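Sensory box/GGDEF domain protein (Colwellia psychrerythraea, PDB 3LYX) probably makes the second messenger cyclic di-GMP through its GGDEF domain, under the control of a sensory PAS domain, the part described here. Local coordinates at residues W93-C98 / I114-T119; F17-V22 / K34-L39; L55-D60 / E81-H86. One frame throughout, in Å; residues are numbered along the deposited sequence.

Along the chain contact 2 closes first, then contact 3, then contact 1, and all three reach the five-stranded antiparallel sheet of the PAS fold. Contact 1 pairs strands 91-102 and 108-117. Strand 19-24, the other neighbour of strand 108-117, carries contact 2, where helix 34-40 packs; strand 78-85 borders strand 91-102 and carries contact 3. Centre to centre, contact 1 lies about 10 Å from contact 2 and 11 Å from contact 3, and the last two are about 15 Å apart. The sheet thus links the helix packing at strand 19-24 to the loop 55-60 at the outermost strand 78-85. Contacts 1 and 2 also touch the second subunit, whereas contact 3 does not.

Contact 1: residues W93-C98 / I114-T119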
ATOM      1  N   TRP B  93       1.434 -18.464  -6.181  1.00 38.61           N
ATOM      2  CA  TRP B  93       1.342 -17.505  -7.277  1.00 37.11           C
ATOM      3  C   TRP B  93       0.965 -16.144  -6.721  1.00 35.82           C
ATOM      4  O   TRP B  93       0.242 -16.047  -5.730  1.00 37.11           O
ATOM      5  CB  TRP B  93       0.301 -17.933  -8.318  1.00 38.65           C
ATOM      6  CG  TRP B  93       0.692 -19.126  -9.124  1.00 38.34           C
ATOM      7  CD1 TRP B  93       0.581 -20.437  -8.762  1.00 39.71           C
ATOM      8  CD2 TRP B  93       1.292 -19.118 -10.423  1.00 39.86           C
ATOM      9  NE1 TRP B  93       1.074 -21.247  -9.755  1.00 39.79           N
ATOM     10  CE2 TRP B  93       1.520 -20.464 -10.786  1.00 38.82           C
ATOM     11  CE3 TRP B  93       1.661 -18.104 -11.318  1.00 38.22           C
ATOM     12  CZ2 TRP B  93       2.103 -20.822 -12.004  1.00 39.03           C
ATOM     13  CZ3 TRP B  93       2.241 -18.460 -12.528  1.00 38.56           C
ATOM     14  CH2 TRP B  93       2.456 -19.808 -12.859  1.00 39.11           C
ATOM     15  N   ILE B  94       1.462 -15.093  -7.365  1.00 33.21           N
ATOM     16  CA  ILE B  94       1.180 -13.728  -6.941  1.00 31.03           C
ATOM     17  C   ILE B  94       0.889 -12.853  -8.149  1.00 32.10           C
ATOM     18  O   ILE B  94       1.307 -13.152  -9.269  1.00 34.67           O
ATOM     19  CB  ILE B  94       2.385 -13.100  -6.207  1.00 30.06           C
ATOM     20  CG1 ILE B  94       3.630 -13.183  -7.097  1.00 27.07           C
ATOM     21  CG2 ILE B  94       2.664 -13.837  -4.905  1.00 26.40           C
ATOM     22  CD1 ILE B  94       4.847 -12.490  -6.520  1.00 24.66           C
ATOM     23  N   GLU B  95       0.142 -11.785  -7.918  1.00 31.33           N
ATOM     24  CA  GLU B  95      -0.147 -10.818  -8.964  1.00 31.55           C
ATOM     25  C   GLU B  95       0.944  -9.794  -8.670  1.00 30.95           C
ATOM     26  O   GLU B  95       1.061  -9.316  -7.541  1.00 29.67           O
ATOM     27  CB  GLU B  95      -1.536 -10.198  -8.774  1.00 32.70           C
ATOM     28  CG  GLU B  95      -1.745  -8.928  -9.594  1.00 37.09           C
ATOM     29  CD  GLU B  95      -3.204  -8.514  -9.671  1.00 40.40           C
ATOM     30  OE1 GLU B  95      -3.874  -8.473  -8.617  1.00 41.60           O
ATOM     31  OE2 GLU B  95      -3.678  -8.227 -10.792  1.00 41.53           O
ATOM     32  N   SER B  96       1.752  -9.472  -9.670  1.00 28.53           N
ATOM     33  CA  SER B  96       2.858  -8.553  -9.449  1.00 28.66           C
ATOM     34  C   SER B  96       2.957  -7.425 -10.474  1.00 28.70           C
ATOM     35  O   SER B  96       2.519  -7.559 -11.620  1.00 27.48           O
ATOM     36  CB  SER B  96       4.169  -9.361  -9.410  1.00 25.30           C
ATOM     37  OG  SER B  96       5.295  -8.522  -9.219  1.00 23.13           O
ATOM     38  N   MET B  97       3.537  -6.314 -10.038  1.00 27.74           N
ATOM     39  CA  MET B  97       3.725  -5.145 -10.886  1.00 29.17           C
ATOM     40  C   MET B  97       5.088  -4.550 -10.558  1.00 26.41           C
ATOM     41  O   MET B  97       5.523  -4.566  -9.411  1.00 27.63           O
ATOM     42  CB  MET B  97       2.631  -4.119 -10.606  1.00 31.23           C
ATOM     43  CG  MET B  97       2.713  -2.849 -11.430  1.00 37.14           C
ATOM     44  SD  MET B  97       1.750  -1.545 -10.635  1.00 38.45           S
ATOM     45  CE  MET B  97       2.910  -1.037  -9.417  1.00 40.30           C
ATOM     46  N   CYS B  98       5.759  -4.022 -11.570  1.00 26.76           N
ATOM     47  CA  CYS B  98       7.072  -3.428 -11.381  1.00 26.44           C
ATOM     48  C   CYS B  98       7.222  -2.169 -12.228  1.00 25.50           C
ATOM     49  O   CYS B  98       6.904  -2.168 -13.418  1.00 25.29           O
ATOM     50  CB  CYS B  98       8.161  -4.438 -11.767  1.00 26.22           C
ATOM     51  SG  CYS B  98       9.863  -3.885 -11.427  1.00 30.50           S
ATOM     52  N   ILE B 114       5.244  -4.236  -6.509  1.00 25.71           N
ATOM     53  CA  ILE B 114       4.014  -4.335  -5.709  1.00 27.16           C
ATOM     54  C   ILE B 114       3.501  -5.757  -5.923  1.00 27.86           C
ATOM     55  O   ILE B 114       3.356  -6.205  -7.062  1.00 28.58           O
ATOM     56  CB  ILE B 114       2.921  -3.321  -6.177  1.00 29.64           C
ATOM     57  CG1 ILE B 114       3.386  -1.884  -5.940  1.00 29.66           C
ATOM     58  CG2 ILE B 114       1.623  -3.549  -5.383  1.00 26.50           C
ATOM     59  CD1 ILE B 114       4.618  -1.502  -6.700  1.00 36.28           C
ATOM     60  N   ASN B 115       3.215  -6.471  -4.842  1.00 26.58           N
ATOM     61  CA  ASN B 115       2.792  -7.855  -4.981  1.00 26.97           C
ATOM     62  C   ASN B 115       1.603  -8.245  -4.098  1.00 29.18           C
ATOM     63  O   ASN B 115       1.403  -7.670  -3.029  1.00 25.28           O
ATOM     64  CB  ASN B 115       3.993  -8.759  -4.660  1.00 25.36           C
ATOM     65  CG  ASN B 115       5.219  -8.425  -5.501  1.00 26.92           C
ATOM     66  OD1 ASN B 115       5.413  -8.980  -6.584  1.00 27.41           O
ATOM     67  ND2 ASN B 115       6.043  -7.504  -5.011  1.00 24.13           N
ATOM     68  N   ARG B 116       0.836  -9.235  -4.556  1.00 30.60           N
ATOM     69  CA  ARG B 116      -0.333  -9.743  -3.833  1.00 35.51           C
ATOM     70  C   ARG B 116      -0.545 -11.237  -4.075  1.00 35.88           C
ATOM     71  O   ARG B 116      -0.556 -11.702  -5.216  1.00 36.27           O
ATOM     72  CB  ARG B 116      -1.608  -9.001  -4.252  1.00 37.13           C
ATOM     73  CG  ARG B 116      -1.782  -7.616  -3.639  1.00 42.47           C
ATOM     74  CD  ARG B 116      -3.027  -6.945  -4.198  1.00 44.37           C
ATOM     75  NE  ARG B 116      -2.926  -6.748  -5.642  1.00 46.52           N
ATOM     76  CZ  ARG B 116      -2.194  -5.801  -6.225  1.00 48.46           C
ATOM     77  NH1 ARG B 116      -1.491  -4.945  -5.491  1.00 49.76           N
ATOM     78  NH2 ARG B 116      -2.154  -5.713  -7.547  1.00 48.47           N
ATOM     79  N   ASP B 117      -0.732 -11.979  -2.993  1.00 37.23           N
ATOM     80  CA  ASP B 117      -0.957 -13.414  -3.070  1.00 38.20           C
ATOM     81  C   ASP B 117      -2.203 -13.726  -3.886  1.00 40.63           C
ATOM     82  O   ASP B 117      -3.250 -13.106  -3.706  1.00 35.85           O
ATOM     83  CB  ASP B 117      -1.104 -14.007  -1.666  1.00 40.52           C
ATOM     84  CG  ASP B 117      -1.659 -15.415  -1.687  1.00 44.84           C
ATOM     85  OD1 ASP B 117      -1.233 -16.208  -2.555  1.00 44.71           O
ATOM     86  OD2 ASP B 117      -2.518 -15.732  -0.835  1.00 47.13           O
ATOM     87  N   ILE B 118      -2.072 -14.701  -4.778  1.00 42.38           N
ATOM     88  CA  ILE B 118      -3.159 -15.119  -5.643  1.00 47.40           C
ATOM     89  C   ILE B 118      -3.218 -16.653  -5.664  1.00 51.14           C
ATOM     90  O   ILE B 118      -4.053 -17.250  -6.350  1.00 52.16           O
ATOM     91  CB  ILE B 118      -2.934 -14.537  -7.075  1.00 47.13           C
ATOM     92  CG1 ILE B 118      -4.138 -13.698  -7.484  1.00 46.41           C
ATOM     93  CG2 ILE B 118      -2.639 -15.641  -8.081  1.00 46.70           C
ATOM     94  CD1 ILE B 118      -4.336 -12.484  -6.621  1.00 46.85           C
ATOM     95  N   THR B 119      -2.329 -17.272  -4.887  1.00 54.78           N
ATOM     96  CA  THR B 119      -2.223 -18.729  -4.797  1.00 58.12           C
ATOM     97  C   THR B 119      -3.581 -19.425  -4.809  1.00 60.02           C
ATOM     98  O   THR B 119      -3.862 -20.225  -5.703  1.00 61.48           O
ATOM     99  CB  THR B 119      -1.446 -19.161  -3.527  1.00 57.84           C
ATOM    100  OG1 THR B 119      -2.160 -18.733  -2.360  1.00 59.77           O
ATOM    101  CG2 THR B 119      -0.050 -18.546  -3.517  1.00 57.48           C
TER
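Residues 93-98 and 114-117 run antiparallel, their axes 4.5 Å apart at an angle of 158°, with Glu95 facing Arg116 and Met97 facing Ile114 in hydrogen-bonded pairs. Glu95 N donates to Arg116 O at 2.8 Å, and Ile114 N to Met97 O at 2.9 Å; each pair also bonds in the reverse sense. Between them Ser96 and Asn115 form a non-hydrogen-bonded pair, closed by their side chains: Ser96 OG donates to Asn115 OD1 at 2.7 Å, approaching from above the carboxamide carbonyl plane. Ile94 CD1 comes within 3.6 Å of the same Asn115 OD1, the two side chains crossing obliquely, while Asn115 ND2 makes a weak bond to Ala19 O. An alanine in place of Asn115 would probably leave the hydroxyl of Ser96 without this acceptor and Ala19 O without its side-chain donor. In the hairpin 91-102/108-117 of the PAS sheet, strand 108-117 is the central strand and 91-102 lies next to it. On the face opposite Ser96 and Asn115, Glu95 and Arg116 lie side by side, their carboxylate and guanidinium planes 67° apart. Glu95 OE1 meets the guanidinium edge in a weak salt bridge, 3.4 Å from Arg116 NH2; the stronger partner of Arg116 is Asp18. Farther along this face, Met97 bends at its thioether (chi3 80°), bringing CE to 3.2 Å from Ile114 CD1, a tight contact beside Tyr15 of the second subunit. Near the strand end, Trp93 CB rests on Ile118 CG2 at 3.7 Å, and Ile118 N donates to Trp93 O.

Contact 2: residues F17-V22 / K34-L39; sequences FDAIVV and KGSETL
The flat peptide group joining Ala19 and Ile20 has the hydroxyl of Ser36 over one face, with Ser36 OG 3.2 Å from Ala19 C. Its polar atoms are taken by other partners: Ile20 N donates to Asn33 OD1, and Ala19 O accepts from the backbone of Asn115. Although Ser36 OG is close to Ile20 N, it stands over the plane, where the N-H does not aim at it. Ser36 OG, set beside its own backbone N (chi1 -66°), lies 2.8 Å from Ile20 O. Val21 CG2 lies 3.3 Å from Ser36 OG. Here helix 34-40 of the PAS fold lies across the start of strand 19-24, the axes of residues 19-22 and 34-39 5.7 Å apart at closest and at 108° to each other. Small residues at the crossing are consistent with so close an approach. Ala19 CB presses on Ser36 CA at 3.4 Å, tighter than usual, and meets Leu39 CD2 at 3.6 Å. Gly35 sets its CA 3.7 Å from Asp18 O; a CB at this glycine would clash with that oxygen. Asn33 braces the junction from just before the helix, its OD1 also accepting from Ser36 N and its ND2 donating to Asp18 O. A water donates to both Phe17 O and Gly35 O, the latter at 3.0 Å.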
ATOM      1  N   PHE B  17      -1.564  -3.792   2.973  1.00 29.55           N
ATOM      2  CA  PHE B  17      -1.555  -5.246   2.883  1.00 28.06           C
ATOM      3  C   PHE B  17      -0.658  -5.642   1.716  1.00 27.59           C
ATOM      4  O   PHE B  17      -0.154  -6.762   1.651  1.00 25.86           O
ATOM      5  CB  PHE B  17      -2.969  -5.771   2.652  1.00 29.94           C
ATOM      6  CG  PHE B  17      -3.042  -7.262   2.462  1.00 31.81           C
ATOM      7  CD1 PHE B  17      -2.592  -8.131   3.456  1.00 32.42           C
ATOM      8  CD2 PHE B  17      -3.578  -7.799   1.292  1.00 33.73           C
ATOM      9  CE1 PHE B  17      -2.674  -9.521   3.289  1.00 31.65           C
ATOM     10  CE2 PHE B  17      -3.667  -9.184   1.113  1.00 35.45           C
ATOM     11  CZ  PHE B  17      -3.213 -10.048   2.116  1.00 32.35           C
ATOM     12  N   ASP B  18      -0.489  -4.711   0.787  1.00 23.82           N
ATOM     13  CA  ASP B  18       0.361  -4.909  -0.378  1.00 24.76           C
ATOM     14  C   ASP B  18       1.801  -5.169   0.046  1.00 24.06           C
ATOM     15  O   ASP B  18       2.310  -4.512   0.944  1.00 19.96           O
ATOM     16  CB  ASP B  18       0.343  -3.654  -1.246  1.00 25.14           C
ATOM     17  CG  ASP B  18      -1.028  -3.351  -1.799  1.00 30.42           C
ATOM     18  OD1 ASP B  18      -1.259  -3.692  -2.981  1.00 29.23           O
ATOM     19  OD2 ASP B  18      -1.867  -2.783  -1.046  1.00 28.04           O
ATOM     20  N   ALA B  19       2.456  -6.118  -0.607  1.00 23.73           N
ATOM     21  CA  ALA B  19       3.858  -6.399  -0.307  1.00 23.06           C
ATOM     22  C   ALA B  19       4.686  -5.517  -1.237  1.00 24.53           C
ATOM     23  O   ALA B  19       4.696  -5.711  -2.462  1.00 23.66           O
ATOM     24  CB  ALA B  19       4.159  -7.862  -0.562  1.00 26.16           C
ATOM     25  N   ILE B  20       5.354  -4.525  -0.658  1.00 25.64           N
ATOM     26  CA  ILE B  20       6.193  -3.616  -1.425  1.00 26.72           C
ATOM     27  C   ILE B  20       7.644  -4.090  -1.351  1.00 26.77           C
ATOM     28  O   ILE B  20       8.156  -4.369  -0.267  1.00 26.35           O
ATOM     29  CB  ILE B  20       6.146  -2.173  -0.859  1.00 26.19           C
ATOM     30  CG1 ILE B  20       4.696  -1.669  -0.786  1.00 29.63           C
ATOM     31  CG2 ILE B  20       6.977  -1.239  -1.737  1.00 25.10           C
ATOM     32  CD1 ILE B  20       3.996  -1.643  -2.123  1.00 34.14           C
ATOM     33  N   VAL B  21       8.298  -4.194  -2.503  1.00 26.74           N
ATOM     34  CA  VAL B  21       9.700  -4.596  -2.547  1.00 25.81           C
ATOM     35  C   VAL B  21      10.419  -3.626  -3.466  1.00 25.22           C
ATOM     36  O   VAL B  21      10.161  -3.590  -4.675  1.00 24.28           O
ATOM     37  CB  VAL B  21       9.884  -6.029  -3.092  1.00 25.56           C
ATOM     38  CG1 VAL B  21      11.364  -6.413  -3.077  1.00 28.69           C
ATOM     39  CG2 VAL B  21       9.080  -7.007  -2.256  1.00 28.61           C
ATOM     40  N   VAL B  22      11.305  -2.829  -2.882  1.00 23.94           N
ATOM     41  CA  VAL B  22      12.074  -1.847  -3.629  1.00 24.83           C
ATOM     42  C   VAL B  22      13.476  -2.405  -3.876  1.00 25.89           C
ATOM     43  O   VAL B  22      14.122  -2.870  -2.940  1.00 23.64           O
ATOM     44  CB  VAL B  22      12.179  -0.541  -2.835  1.00 24.60           C
ATOM     45  CG1 VAL B  22      12.865   0.524  -3.670  1.00 25.32           C
ATOM     46  CG2 VAL B  22      10.785  -0.089  -2.399  1.00 25.87           C
ATOM     47  N   LYS B  34       6.135  -4.448   5.858  1.00 26.66           N
ATOM     48  CA  LYS B  34       5.530  -5.549   6.603  1.00 27.45           C
ATOM     49  C   LYS B  34       4.748  -6.472   5.686  1.00 27.33           C
ATOM     50  O   LYS B  34       4.743  -7.695   5.871  1.00 26.33           O
ATOM     51  CB  LYS B  34       4.603  -5.011   7.694  1.00 30.74           C
ATOM     52  CG  LYS B  34       5.264  -4.034   8.670  1.00 36.10           C
ATOM     53  CD  LYS B  34       6.405  -4.679   9.456  1.00 39.74           C
ATOM     54  CE  LYS B  34       7.061  -3.669  10.395  1.00 42.86           C
ATOM     55  NZ  LYS B  34       8.163  -4.263  11.215  1.00 43.67           N
ATOM     56  N   GLY B  35       4.080  -5.875   4.700  1.00 26.40           N
ATOM     57  CA  GLY B  35       3.308  -6.653   3.750  1.00 25.91           C
ATOM     58  C   GLY B  35       4.131  -7.737   3.077  1.00 24.57           C
ATOM     59  O   GLY B  35       3.650  -8.849   2.873  1.00 24.31           O
ATOM     60  N   SER B  36       5.374  -7.418   2.730  1.00 25.85           N
ATOM     61  CA  SER B  36       6.236  -8.399   2.078  1.00 27.18           C
ATOM     62  C   SER B  36       6.639  -9.490   3.066  1.00 26.51           C
ATOM     63  O   SER B  36       6.786 -10.653   2.692  1.00 25.95           O
ATOM     64  CB  SER B  36       7.474  -7.714   1.498  1.00 28.91           C
ATOM     65  OG  SER B  36       7.114  -6.836   0.439  1.00 31.24           O
ATOM     66  N   GLU B  37       6.817  -9.118   4.330  1.00 29.25           N
ATOM     67  CA  GLU B  37       7.170 -10.103   5.343  1.00 29.76           C
ATOM     68  C   GLU B  37       6.043 -11.127   5.451  1.00 29.92           C
ATOM     69  O   GLU B  37       6.291 -12.330   5.508  1.00 29.55           O
ATOM     70  CB  GLU B  37       7.400  -9.439   6.702  1.00 32.26           C
ATOM     71  CG  GLU B  37       7.361 -10.436   7.863  1.00 34.94           C
ATOM     72  CD  GLU B  37       8.005  -9.908   9.132  1.00 35.53           C
ATOM     73  OE1 GLU B  37       7.869  -8.704   9.427  1.00 39.45           O
ATOM     74  OE2 GLU B  37       8.641 -10.709   9.844  1.00 36.60           O
ATOM     75  N   THR B  38       4.804 -10.639   5.469  1.00 30.98           N
ATOM     76  CA  THR B  38       3.633 -11.508   5.559  1.00 27.30           C
ATOM     77  C   THR B  38       3.518 -12.390   4.327  1.00 26.77           C
ATOM     78  O   THR B  38       3.218 -13.578   4.433  1.00 28.42           O
ATOM     79  CB  THR B  38       2.313 -10.694   5.688  1.00 28.82           C
ATOM     80  OG1 THR B  38       2.325  -9.933   6.903  1.00 29.00           O
ATOM     81  CG2 THR B  38       1.107 -11.627   5.715  1.00 28.62           C
ATOM     82  N   LEU B  39       3.771 -11.820   3.153  1.00 26.60           N
ATOM     83  CA  LEU B  39       3.649 -12.590   1.920  1.00 26.69           C
ATOM     84  C   LEU B  39       4.771 -13.576   1.637  1.00 27.76           C
ATOM     85  O   LEU B  39       4.515 -14.743   1.337  1.00 29.62           O
ATOM     86  CB  LEU B  39       3.521 -11.648   0.724  1.00 26.60           C
ATOM     87  CG  LEU B  39       3.437 -12.288  -0.662  1.00 23.68           C
ATOM     88  CD1 LEU B  39       2.136 -13.086  -0.808  1.00 28.67           C
ATOM     89  CD2 LEU B  39       3.498 -11.191  -1.698  1.00 24.03           C
TER
HETATM   90  O   HOH W   1       0.773  -9.634   2.898  1.00 29.23           O

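Contact 3: residues L55-D60 / E81-H86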
ATOM      1  N   LEU B  55      13.411 -14.680  -4.199  1.00 27.85           N
ATOM      2  CA  LEU B  55      11.954 -14.829  -4.061  1.00 28.61           C
ATOM      3  C   LEU B  55      11.319 -15.600  -5.228  1.00 28.91           C
ATOM      4  O   LEU B  55      10.126 -15.927  -5.198  1.00 25.77           O
ATOM      5  CB  LEU B  55      11.281 -13.456  -3.960  1.00 28.27           C
ATOM      6  CG  LEU B  55      11.775 -12.485  -2.885  1.00 25.97           C
ATOM      7  CD1 LEU B  55      11.049 -11.164  -3.048  1.00 25.91           C
ATOM      8  CD2 LEU B  55      11.544 -13.068  -1.488  1.00 25.74           C
ATOM      9  N   HIS B  56      12.121 -15.875  -6.252  1.00 29.06           N
ATOM     10  CA  HIS B  56      11.664 -16.608  -7.432  1.00 31.53           C
ATOM     11  C   HIS B  56      11.896 -18.099  -7.255  1.00 32.69           C
ATOM     12  O   HIS B  56      12.704 -18.531  -6.422  1.00 31.43           O
ATOM     13  CB  HIS B  56      12.454 -16.186  -8.674  1.00 30.23           C
ATOM     14  CG  HIS B  56      12.273 -14.754  -9.061  1.00 26.89           C
ATOM     15  ND1 HIS B  56      13.185 -14.081  -9.844  1.00 23.30           N
ATOM     16  CD2 HIS B  56      11.281 -13.873  -8.793  1.00 25.96           C
ATOM     17  CE1 HIS B  56      12.764 -12.845 -10.040  1.00 25.54           C
ATOM     18  NE2 HIS B  56      11.610 -12.693  -9.412  1.00 24.38           N
ATOM     19  N   VAL B  57      11.184 -18.887  -8.051  1.00 34.18           N
ATOM     20  CA  VAL B  57      11.369 -20.325  -8.040  1.00 34.56           C
ATOM     21  C   VAL B  57      12.545 -20.460  -9.003  1.00 34.95           C
ATOM     22  O   VAL B  57      12.471 -20.003 -10.143  1.00 33.84           O
ATOM     23  CB  VAL B  57      10.143 -21.054  -8.597  1.00 34.51           C
ATOM     24  CG1 VAL B  57      10.381 -22.561  -8.585  1.00 34.91           C
ATOM     25  CG2 VAL B  57       8.927 -20.698  -7.766  1.00 35.73           C
ATOM     26  N   PRO B  58      13.648 -21.076  -8.552  1.00 36.48           N
ATOM     27  CA  PRO B  58      14.857 -21.263  -9.360  1.00 37.73           C
ATOM     28  C   PRO B  58      14.725 -21.177 -10.878  1.00 38.51           C
ATOM     29  O   PRO B  58      15.448 -20.417 -11.524  1.00 40.05           O
ATOM     30  CB  PRO B  58      15.365 -22.617  -8.884  1.00 39.36           C
ATOM     31  CG  PRO B  58      15.101 -22.520  -7.410  1.00 36.37           C
ATOM     32  CD  PRO B  58      13.689 -21.943  -7.360  1.00 36.59           C
ATOM     33  N   GLY B  59      13.800 -21.936 -11.451  1.00 38.96           N
ATOM     34  CA  GLY B  59      13.644 -21.911 -12.896  1.00 40.72           C
ATOM     35  C   GLY B  59      13.180 -20.610 -13.538  1.00 39.72           C
ATOM     36  O   GLY B  59      13.696 -20.212 -14.588  1.00 39.40           O
ATOM     37  N   ASP B  60      12.222 -19.941 -12.897  1.00 40.33           N
ATOM     38  CA  ASP B  60      11.629 -18.712 -13.421  1.00 38.78           C
ATOM     39  C   ASP B  60      12.472 -17.442 -13.560  1.00 38.75           C
ATOM     40  O   ASP B  60      12.220 -16.631 -14.452  1.00 38.75           O
ATOM     41  CB  ASP B  60      10.387 -18.357 -12.599  1.00 38.44           C
ATOM     42  CG  ASP B  60       9.448 -19.535 -12.413  1.00 39.25           C
ATOM     43  OD1 ASP B  60       9.512 -20.487 -13.221  1.00 41.84           O
ATOM     44  OD2 ASP B  60       8.633 -19.506 -11.462  1.00 34.92           O
ATOM     45  N   GLU B  81       1.485 -12.426 -13.581  1.00 31.38           N
ATOM     46  CA  GLU B  81       1.149 -13.370 -12.526  1.00 32.10           C
ATOM     47  C   GLU B  81       2.254 -14.398 -12.589  1.00 31.60           C
ATOM     48  O   GLU B  81       2.350 -15.168 -13.545  1.00 31.82           O
ATOM     49  CB  GLU B  81      -0.202 -14.017 -12.802  1.00 32.93           C
ATOM     50  CG  GLU B  81      -1.381 -13.117 -12.486  1.00 35.95           C
ATOM     51  CD  GLU B  81      -2.678 -13.662 -13.044  1.00 37.00           C
ATOM     52  OE1 GLU B  81      -2.905 -14.886 -12.956  1.00 37.51           O
ATOM     53  OE2 GLU B  81      -3.472 -12.860 -13.571  1.00 42.79           O
ATOM     54  N   ILE B  82       3.094 -14.394 -11.565  1.00 30.94           N
ATOM     55  CA  ILE B  82       4.248 -15.276 -11.516  1.00 28.04           C
ATOM     56  C   ILE B  82       4.271 -16.158 -10.277  1.00 29.38           C
ATOM     57  O   ILE B  82       3.532 -15.922  -9.323  1.00 27.53           O
ATOM     58  CB  ILE B  82       5.534 -14.423 -11.542  1.00 28.02           C
ATOM     59  CG1 ILE B  82       5.508 -13.430 -10.369  1.00 23.35           C
ATOM     60  CG2 ILE B  82       5.622 -13.650 -12.867  1.00 23.28           C
ATOM     61  CD1 ILE B  82       6.753 -12.574 -10.241  1.00 24.08           C
ATOM     62  N   ARG B  83       5.116 -17.181 -10.297  1.00 29.85           N
ATOM     63  CA  ARG B  83       5.234 -18.054  -9.141  1.00 32.46           C
ATOM     64  C   ARG B  83       6.035 -17.327  -8.066  1.00 32.91           C
ATOM     65  O   ARG B  83       6.794 -16.399  -8.351  1.00 31.60           O
ATOM     66  CB  ARG B  83       5.918 -19.376  -9.504  1.00 33.45           C
ATOM     67  CG  ARG B  83       5.014 -20.351 -10.251  1.00 33.77           C
ATOM     68  CD  ARG B  83       5.649 -21.725 -10.369  1.00 35.63           C
ATOM     69  NE  ARG B  83       6.936 -21.663 -11.052  1.00 36.87           N
ATOM     70  CZ  ARG B  83       7.730 -22.709 -11.254  1.00 39.58           C
ATOM     71  NH1 ARG B  83       7.372 -23.911 -10.823  1.00 39.27           N
ATOM     72  NH2 ARG B  83       8.887 -22.552 -11.891  1.00 39.58           N
ATOM     73  N   MET B  84       5.857 -17.771  -6.833  1.00 32.71           N
ATOM     74  CA  MET B  84       6.515 -17.175  -5.687  1.00 33.47           C
ATOM     75  C   MET B  84       7.106 -18.303  -4.838  1.00 34.92           C
ATOM     76  O   MET B  84       6.496 -19.365  -4.697  1.00 35.76           O
ATOM     77  CB  MET B  84       5.462 -16.393  -4.898  1.00 34.36           C
ATOM     78  CG  MET B  84       5.928 -15.738  -3.631  1.00 34.46           C
ATOM     79  SD  MET B  84       4.543 -15.565  -2.493  1.00 31.89           S
ATOM     80  CE  MET B  84       4.975 -16.878  -1.340  1.00 35.42           C
ATOM     81  N   LEU B  85       8.302 -18.085  -4.299  1.00 35.20           N
ATOM     82  CA  LEU B  85       8.948 -19.079  -3.449  1.00 33.96           C
ATOM     83  C   LEU B  85       9.020 -18.505  -2.039  1.00 33.15           C
ATOM     84  O   LEU B  85       9.765 -17.552  -1.778  1.00 31.98           O
ATOM     85  CB  LEU B  85      10.357 -19.401  -3.960  1.00 33.28           C
ATOM     86  CG  LEU B  85      11.175 -20.353  -3.070  1.00 34.29           C
ATOM     87  CD1 LEU B  85      10.441 -21.676  -2.915  1.00 31.07           C
ATOM     88  CD2 LEU B  85      12.559 -20.573  -3.663  1.00 32.72           C
ATOM     89  N   HIS B  86       8.225 -19.076  -1.138  1.00 33.09           N
ATOM     90  CA  HIS B  86       8.168 -18.615   0.243  1.00 33.39           C
ATOM     91  C   HIS B  86       9.409 -19.045   1.009  1.00 34.17           C
ATOM     92  O   HIS B  86      10.096 -19.980   0.615  1.00 34.45           O
ATOM     93  CB  HIS B  86       6.910 -19.164   0.931  1.00 34.90           C
ATOM     94  CG  HIS B  86       6.647 -18.567   2.282  1.00 36.11           C
ATOM     95  ND1 HIS B  86       7.335 -18.949   3.414  1.00 35.49           N
ATOM     96  CD2 HIS B  86       5.779 -17.605   2.677  1.00 37.36           C
ATOM     97  CE1 HIS B  86       6.900 -18.249   4.448  1.00 37.53           C
ATOM     98  NE2 HIS B  86       5.956 -17.425   4.028  1.00 36.43           N
TER
HETATM   99  O   HOH W   2       8.204 -14.365  -6.979  1.00 29.71           O
HETATM  100  O   HOH W   3       9.353 -17.652  -9.704  1.00 29.93           O
HETATM  101  O   HOH W   4       6.482 -17.793 -12.516  1.00 39.73           O
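Leu55 begins the contact through its backbone: Leu55 O accepts from Leu85 N at 3.0 Å. A water also donates to Leu55 O and to Arg83 O, and it lies in plane at the edge of the His56 ring. His56 CB points away from the strand and ND1 bonds Thr61 OG1, but His56 O lies 3.4 Å from Leu85 CD2. Val57 then faces Arg83, the two side chains crossing at about a right angle. Val57 CG1 lies over one face of the guanidinium, offset toward the rim and 3.6 Å from Arg83 NH2, while CG2 packs on Arg83 CB at 3.7 Å. Pro58 adds a looser touch of CD on Leu85 CD2 at 4.1 Å. The chain then turns back, with Asp60 N bonded to Val57 O, and presents the carboxylate of Asp60 to Arg83. A bend in the arginine (chi3 -58°) accompanies the bond from Arg83 NE to Asp60 OD2, met on the syn lone pair at 2.8 Å. Arg83 NH2 donates to Asp60 OD1 at 2.5 Å, so the guanidinium grips the carboxylate side-on with two nitrogens, one to each oxygen, though the planes are 42° apart. Asp60 OD2 is gripped further by water: one molecule links it to Val57 N and Arg83 O, and a second takes the N-H of Arg83, at 2.7 Å from Arg83 N, and reaches Asp60 OD2 only weakly. This bidentate, side-on salt bridge and the waters fasten the loop preceding helix 61-75 to strand 78-85, an outermost strand of the PAS sheet in this chain. Trp93 of the adjoining strand 91-102 packs on Arg83, Ile64 of helix 61-75 lies against His56, and Tyr40 of helix 34-40 touches Leu55 and Met84.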